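Local coordinates for acetyltransferase (Vibrio fischeri, PDB 3JVN), which probably transfers an acyl group, most likely acetyl from acetyl-CoA, to an acceptor as a member of the GNAT superfamily, at residues L23-E26 with H27-C31; L78-T81 with V82-L85; L94-K98 with E99-E103. One frame throughout, in Å; residues are numbered along the deposited sequence.

Overall arrangement
Interactions 1 and 3 are neighbours, while interaction 2 stands apart at the far end of the molecule. The last turns of helix 13-30 (interaction 1) lean on the end of strand 86-96 and the loop that follows it (interaction 3); their centres are 15 Å apart, and they are joined by a probable hydrogen bond of 2.9 Å between E26 OE1 and Y95 OH. Interaction 2, the turn linking strands 67-79 and 86-96, lies 37 Å from interaction 1 and 39 Å from interaction 3, centre to centre. Strand 86-96 thus leads from the subunit interface at 78-85 toward the loop 99-103, where, as in other GNAT enzymes, the site for the CoA pyrophosphate probably begins.

Interaction 1: L23-E26 with H27-C31; sequences LHDE and HHQQC
H27 N donates to L23 O across 3.1 Å, and one residue on, H28 N reaches H24 O at 3.2 Å. Both are i to i+4 bonds of an alpha-helix. Q29 N and Q30 N make only weak bonds to E26 O, and these are doubtful because the modelled position of that oxygen is uncertain.

Among the side chains, D25 and Q29 meet one turn apart, the carboxylate and amide planes turned 69° against each other. D25 CG stands anti to its own nitrogen (chi1 -170°), which swings the acid toward the C-terminal end of the helix, where OD2 comes 3.6 Å from Q29 CD. A carboxylate and an amide suit this face of the helix, which is partly exposed at D25 and fully so at Q29. On another side, L23 and H27 run alongside each other in the same direction. CG of the leucine lies over one face of the imidazole, and L23 CD1 approaches H27 CE1 at 3.8 Å, the ring offering a flat surface to the branched aliphatic group.

Two polar ends turn to strand 86-96. H24 NE2 is hydrogen-bonded to E93 OE2, and E26, its chain extended, reaches Y95 OH with OE1. Buried L23 packs against E93 and Y95 as well. Residues L23, H24 and E26 of helix 13-30 therefore meet strand 86-96 as an apolar residue accompanied by two polar ones, while D25 and Q29 occupy a different side of the helix.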
# COMPACT_ATOMS: atom_id res chain seq x y z
N LEU A 23 4.01 -17.84 -20.07
CA LEU A 23 3.55 -16.53 -19.61
C LEU A 23 4.54 -15.45 -20.03
O LEU A 23 4.18 -14.51 -20.75
CB LEU A 23 3.41 -16.50 -18.08
CG LEU A 23 3.01 -15.13 -17.47
CD1 LEU A 23 1.70 -14.67 -18.09
CD2 LEU A 23 2.86 -15.24 -15.95
N HIS A 24 5.78 -15.59 -19.58
CA HIS A 24 6.81 -14.62 -19.91
C HIS A 24 7.04 -14.49 -21.40
O HIS A 24 7.36 -13.40 -21.88
CB HIS A 24 8.11 -15.01 -19.22
CG HIS A 24 8.04 -14.94 -17.73
ND1 HIS A 24 8.92 -15.61 -16.90
CD2 HIS A 24 7.19 -14.29 -16.91
CE1 HIS A 24 8.61 -15.37 -15.64
NE2 HIS A 24 7.56 -14.57 -15.62
N ASP A 25 6.87 -15.59 -22.13
CA ASP A 25 7.08 -15.55 -23.57
C ASP A 25 6.09 -14.61 -24.25
O ASP A 25 6.48 -13.72 -25.00
CB ASP A 25 6.94 -16.94 -24.17
CG ASP A 25 7.37 -16.99 -25.62
OD1 ASP A 25 8.59 -16.90 -25.87
OD2 ASP A 25 6.51 -17.09 -26.51
N GLU A 26 4.81 -14.84 -23.99
CA GLU A 26 3.75 -14.02 -24.57
C GLU A 26 3.91 -12.56 -24.13
O GLU A 26 3.52 -11.65 -24.86
CB GLU A 26 2.38 -14.56 -24.13
CG GLU A 26 2.17 -16.05 -24.43
CD GLU A 26 0.91 -16.63 -23.79
OE1 GLU A 26 0.74 -17.88 -23.83
OE2 GLU A 26 0.10 -15.85 -23.24
N HIS A 27 4.50 -12.35 -22.96
CA HIS A 27 4.72 -11.00 -22.45
C HIS A 27 5.64 -10.23 -23.39
O HIS A 27 5.35 -9.10 -23.77
CB HIS A 27 5.33 -11.07 -21.04
CG HIS A 27 4.32 -10.96 -19.93
ND1 HIS A 27 2.99 -11.28 -20.11
CD2 HIS A 27 4.45 -10.57 -18.65
CE1 HIS A 27 2.34 -11.08 -18.97
NE2 HIS A 27 3.20 -10.65 -18.07
N HIS A 28 6.74 -10.87 -23.77
CA HIS A 28 7.74 -10.28 -24.67
C HIS A 28 7.22 -10.17 -26.10
O HIS A 28 7.89 -9.59 -26.96
CB HIS A 28 9.00 -11.16 -24.66
CG HIS A 28 10.20 -10.49 -25.24
ND1 HIS A 28 10.83 -9.43 -24.62
CD2 HIS A 28 10.87 -10.70 -26.40
CE1 HIS A 28 11.84 -9.02 -25.37
NE2 HIS A 28 11.88 -9.77 -26.46
N GLN A 29 6.04 -10.71 -26.36
CA GLN A 29 5.45 -10.66 -27.69
C GLN A 29 4.41 -9.55 -27.88
O GLN A 29 4.09 -9.17 -29.01
CB GLN A 29 4.85 -12.03 -28.04
CG GLN A 29 5.93 -13.08 -28.36
CD GLN A 29 5.37 -14.47 -28.62
OE1 GLN A 29 6.07 -15.35 -29.14
NE2 GLN A 29 4.11 -14.70 -28.25
N GLN A 30 3.87 -9.03 -26.77
CA GLN A 30 2.91 -7.93 -26.85
C GLN A 30 3.70 -6.63 -26.73
O GLN A 30 3.66 -5.77 -27.61
CB GLN A 30 1.88 -7.99 -25.72
CG GLN A 30 0.73 -8.96 -25.95
CD GLN A 30 0.99 -10.33 -25.36
OE1 GLN A 30 1.26 -10.47 -24.16
NE2 GLN A 30 0.90 -11.37 -26.19
N CYS A 31 4.43 -6.50 -25.62
CA CYS A 31 5.24 -5.32 -25.36
C CYS A 31 6.70 -5.76 -25.22
O CYS A 31 7.21 -5.88 -24.11
CB CYS A 31 4.76 -4.63 -24.09
SG CYS A 31 5.76 -3.22 -23.54

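Interaction 2: L78-T81 with V82-L85; sequences LIST and VSKL
S80 OG reaches back to the main chain of S83 across a tight chain reversal in which the peptide units are the flat groups, no ring or side-chain amide taking part. It gives a weak hydrogen bond of 3.0 Å to S83 O, and it lies equally near S83 N. The first torsion of S80, 59°, sets the hydroxyl between the backbone nitrogen and carbonyl carbon, turned into the bend. A water completes the link, donating to S83 O at 2.9 Å and to S80 O at 3.2 Å. S83 O thus accepts from two donors, weakly from the hydroxyl and also from the water. Serine fits at position 80 because its short arm carries a hydroxyl close to the main chain. The side chain of S83 itself bonds weakly to V82 O.

Nearer the strands the contact becomes apolar. I79 and L85 lie side by side and point the same way, with L85 CD1 set against I79 CG1 at 3.3 Å and close to CG2 as well. L85 CA also makes a CH...O contact with L78 O, 3.5 Å. T81 OG1 is hydrogen-bonded to D53 OD1 of the second subunit.

The segments run roughly back on themselves, their end-to-end directions 150° apart, as expected of a hairpin connection. L78 is backbone-bonded to V86 in strand 86-96. L78 and I79 also pair with an antiparallel strand of the second subunit, so the sheet continues through the dimer interface. There I79 packs on I79 of the second subunit and V82 on its C56.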
# COMPACT_ATOMS: atom_id res chain seq x y z
N LEU A 78 3.43 -3.29 5.45
CA LEU A 78 3.77 -1.89 5.39
C LEU A 78 4.34 -1.59 6.78
O LEU A 78 3.61 -1.55 7.77
CB LEU A 78 2.53 -1.05 5.13
CG LEU A 78 2.72 0.46 5.17
CD1 LEU A 78 3.54 0.89 3.96
CD2 LEU A 78 1.37 1.14 5.16
N ILE A 79 5.65 -1.44 6.84
CA ILE A 79 6.36 -1.18 8.08
C ILE A 79 6.72 0.29 8.24
O ILE A 79 7.21 0.94 7.30
CB ILE A 79 7.63 -2.05 8.15
CG1 ILE A 79 7.23 -3.51 8.33
CG2 ILE A 79 8.55 -1.56 9.25
CD1 ILE A 79 8.40 -4.49 8.32
N SER A 80 6.47 0.82 9.43
CA SER A 80 6.79 2.20 9.71
C SER A 80 7.54 2.28 11.04
O SER A 80 7.79 1.26 11.69
CB SER A 80 5.53 3.04 9.78
OG SER A 80 4.64 2.58 10.78
N THR A 81 7.90 3.49 11.41
CA THR A 81 8.61 3.70 12.66
C THR A 81 7.67 4.32 13.69
O THR A 81 8.08 4.65 14.80
CB THR A 81 9.79 4.65 12.45
OG1 THR A 81 9.31 5.90 11.95
CG2 THR A 81 10.77 4.07 11.46
N VAL A 82 6.39 4.46 13.33
CA VAL A 82 5.42 5.06 14.23
C VAL A 82 4.09 4.34 14.28
O VAL A 82 3.14 4.83 14.89
CB VAL A 82 5.14 6.52 13.85
CG1 VAL A 82 6.44 7.30 13.83
CG2 VAL A 82 4.46 6.57 12.49
N SER A 83 4.00 3.20 13.62
CA SER A 83 2.76 2.44 13.61
C SER A 83 3.04 0.97 13.49
O SER A 83 4.06 0.56 12.92
CB SER A 83 1.87 2.86 12.43
OG SER A 83 1.44 4.21 12.55
N LYS A 84 2.14 0.17 14.03
CA LYS A 84 2.27 -1.26 13.95
C LYS A 84 2.15 -1.65 12.48
O LYS A 84 1.51 -0.96 11.69
CB LYS A 84 1.18 -1.95 14.78
CG LYS A 84 1.70 -2.71 16.00
CD LYS A 84 1.96 -1.80 17.21
CE LYS A 84 3.20 -2.26 18.01
NZ LYS A 84 3.22 -3.72 18.35
N LEU A 85 2.79 -2.76 12.11
CA LEU A 85 2.77 -3.24 10.74
C LEU A 85 1.32 -3.49 10.28
O LEU A 85 0.50 -3.99 11.04
CB LEU A 85 3.60 -4.52 10.65
CG LEU A 85 4.89 -4.52 11.47
CD1 LEU A 85 5.64 -3.21 11.24
CD2 LEU A 85 4.57 -4.68 12.95
O HOH W 1 6.40 1.04 14.52

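Interaction 3: L94-K98 with E99-E103; sequences LYIEK and EYRRE
The exit of strand 86-96 into the loop 99-103 is where the GNAT fold carries its motif R/Q-x-x-G-x-G/A, and R101 to E103 form its start. By analogy with the family, the loop and the following helix 105-118 probably receive the CoA pyrophosphate. Y100 N donates to E97 O over 2.7 Å, an i+3 to i bond closing a type I beta turn with K98 and E99 at its corners. R101 then folds back, bent at chi2 and chi3. Its NH1 points at I96 O, modelled implausibly close, so the details of that bond are doubtful. CG of K98 lies over one guanidinium face, while K98 NZ and R101 NH2, like charges, lie near each other at 4.4 Å. R101 NH1 also forms a long, weak ion pair with E26 OE2. The Y95 ring stands almost perpendicular to the guanidinium, planes 85° apart. There is a single apolar contact, I96 CG2 to Y100 CB at 4.0 Å.

Helix 13-30 borders this corner through K22 and L23 against Y95, whose OH is held by E26. Strand 67-79 flanks it, backbone hydrogen bonds joining Y95 to F70 and E97 to I68.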
# COMPACT_ATOMS: atom_id res chain seq x y z
N LEU A 94 -0.38 -14.44 -13.25
CA LEU A 94 -1.55 -15.25 -13.51
C LEU A 94 -1.50 -15.67 -14.98
O LEU A 94 -1.38 -14.82 -15.86
CB LEU A 94 -2.82 -14.44 -13.22
CG LEU A 94 -4.12 -15.20 -12.95
CD1 LEU A 94 -5.25 -14.21 -12.65
CD2 LEU A 94 -4.48 -16.06 -14.15
N TYR A 95 -1.59 -16.97 -15.24
CA TYR A 95 -1.54 -17.45 -16.62
C TYR A 95 -2.56 -18.53 -16.93
O TYR A 95 -2.82 -19.40 -16.10
CB TYR A 95 -0.14 -17.96 -16.96
CG TYR A 95 -0.04 -18.57 -18.35
CD1 TYR A 95 -0.21 -19.94 -18.56
CD2 TYR A 95 0.19 -17.76 -19.46
CE1 TYR A 95 -0.16 -20.49 -19.83
CE2 TYR A 95 0.25 -18.31 -20.75
CZ TYR A 95 0.07 -19.66 -20.93
OH TYR A 95 0.12 -20.20 -22.19
N ILE A 96 -3.12 -18.47 -18.13
CA ILE A 96 -4.10 -19.46 -18.58
C ILE A 96 -3.75 -19.92 -19.99
O ILE A 96 -3.39 -19.11 -20.85
CB ILE A 96 -5.55 -18.91 -18.61
CG1 ILE A 96 -5.85 -18.12 -17.33
CG2 ILE A 96 -6.54 -20.06 -18.74
CD1 ILE A 96 -5.58 -16.63 -17.46
N GLU A 97 -3.84 -21.22 -20.24
CA GLU A 97 -3.55 -21.75 -21.56
C GLU A 97 -4.47 -21.06 -22.54
O GLU A 97 -5.65 -20.87 -22.26
CB GLU A 97 -3.82 -23.25 -21.58
CG GLU A 97 -2.90 -24.04 -20.67
CD GLU A 97 -1.49 -24.14 -21.21
OE1 GLU A 97 -0.73 -24.99 -20.71
OE2 GLU A 97 -1.15 -23.37 -22.14
N LYS A 98 -3.91 -20.67 -23.69
CA LYS A 98 -4.67 -19.97 -24.73
C LYS A 98 -5.89 -20.79 -25.15
O LYS A 98 -6.86 -20.26 -25.69
CB LYS A 98 -3.76 -19.68 -25.94
CG LYS A 98 -2.54 -18.78 -25.61
CD LYS A 98 -1.91 -18.09 -26.84
CE LYS A 98 -2.89 -17.07 -27.49
NZ LYS A 98 -2.38 -16.32 -28.70
N GLU A 99 -5.84 -22.09 -24.85
CA GLU A 99 -6.93 -22.98 -25.20
C GLU A 99 -8.03 -22.99 -24.13
O GLU A 99 -9.14 -23.48 -24.37
CB GLU A 99 -6.38 -24.39 -25.38
CG GLU A 99 -7.38 -25.40 -25.90
CD GLU A 99 -6.94 -26.82 -25.64
OE1 GLU A 99 -5.84 -27.18 -26.11
OE2 GLU A 99 -7.68 -27.56 -24.96
N TYR A 100 -7.73 -22.45 -22.95
CA TYR A 100 -8.71 -22.42 -21.87
C TYR A 100 -9.16 -21.04 -21.40
O TYR A 100 -9.87 -20.92 -20.39
CB TYR A 100 -8.16 -23.22 -20.68
CG TYR A 100 -8.18 -24.71 -20.90
CD1 TYR A 100 -9.23 -25.49 -20.42
CD2 TYR A 100 -7.17 -25.34 -21.63
CE1 TYR A 100 -9.27 -26.86 -20.65
CE2 TYR A 100 -7.20 -26.72 -21.86
CZ TYR A 100 -8.26 -27.47 -21.37
OH TYR A 100 -8.30 -28.82 -21.60
N ARG A 101 -8.78 -20.00 -22.12
CA ARG A 101 -9.19 -18.65 -21.75
C ARG A 101 -10.67 -18.47 -22.10
O ARG A 101 -11.27 -19.33 -22.75
CB ARG A 101 -8.34 -17.60 -22.47
CG ARG A 101 -7.13 -17.16 -21.67
CD ARG A 101 -5.82 -17.74 -22.18
NE ARG A 101 -5.21 -16.91 -23.21
CZ ARG A 101 -3.91 -16.89 -23.47
NH1 ARG A 101 -3.09 -17.67 -22.78
NH2 ARG A 101 -3.41 -16.11 -24.43
N ARG A 102 -11.26 -17.36 -21.67
CA ARG A 102 -12.67 -17.10 -21.94
C ARG A 102 -13.54 -18.21 -21.36
O ARG A 102 -14.55 -18.59 -21.94
CB ARG A 102 -12.91 -17.01 -23.45
CG ARG A 102 -12.76 -15.62 -24.05
CD ARG A 102 -14.08 -14.85 -23.99
NE ARG A 102 -14.61 -14.76 -22.63
CZ ARG A 102 -15.76 -14.19 -22.31
NH1 ARG A 102 -16.53 -13.65 -23.25
NH2 ARG A 102 -16.15 -14.16 -21.04
N GLU A 103 -13.13 -18.74 -20.21
CA GLU A 103 -13.88 -19.82 -19.57
C GLU A 103 -14.07 -19.59 -18.07
O GLU A 103 -14.54 -20.47 -17.35
CB GLU A 103 -13.17 -21.15 -19.83
CG GLU A 103 -13.95 -22.39 -19.43
CD GLU A 103 -13.42 -23.63 -20.13
OE1 GLU A 103 -13.95 -24.74 -19.87
OE2 GLU A 103 -12.48 -23.50 -20.94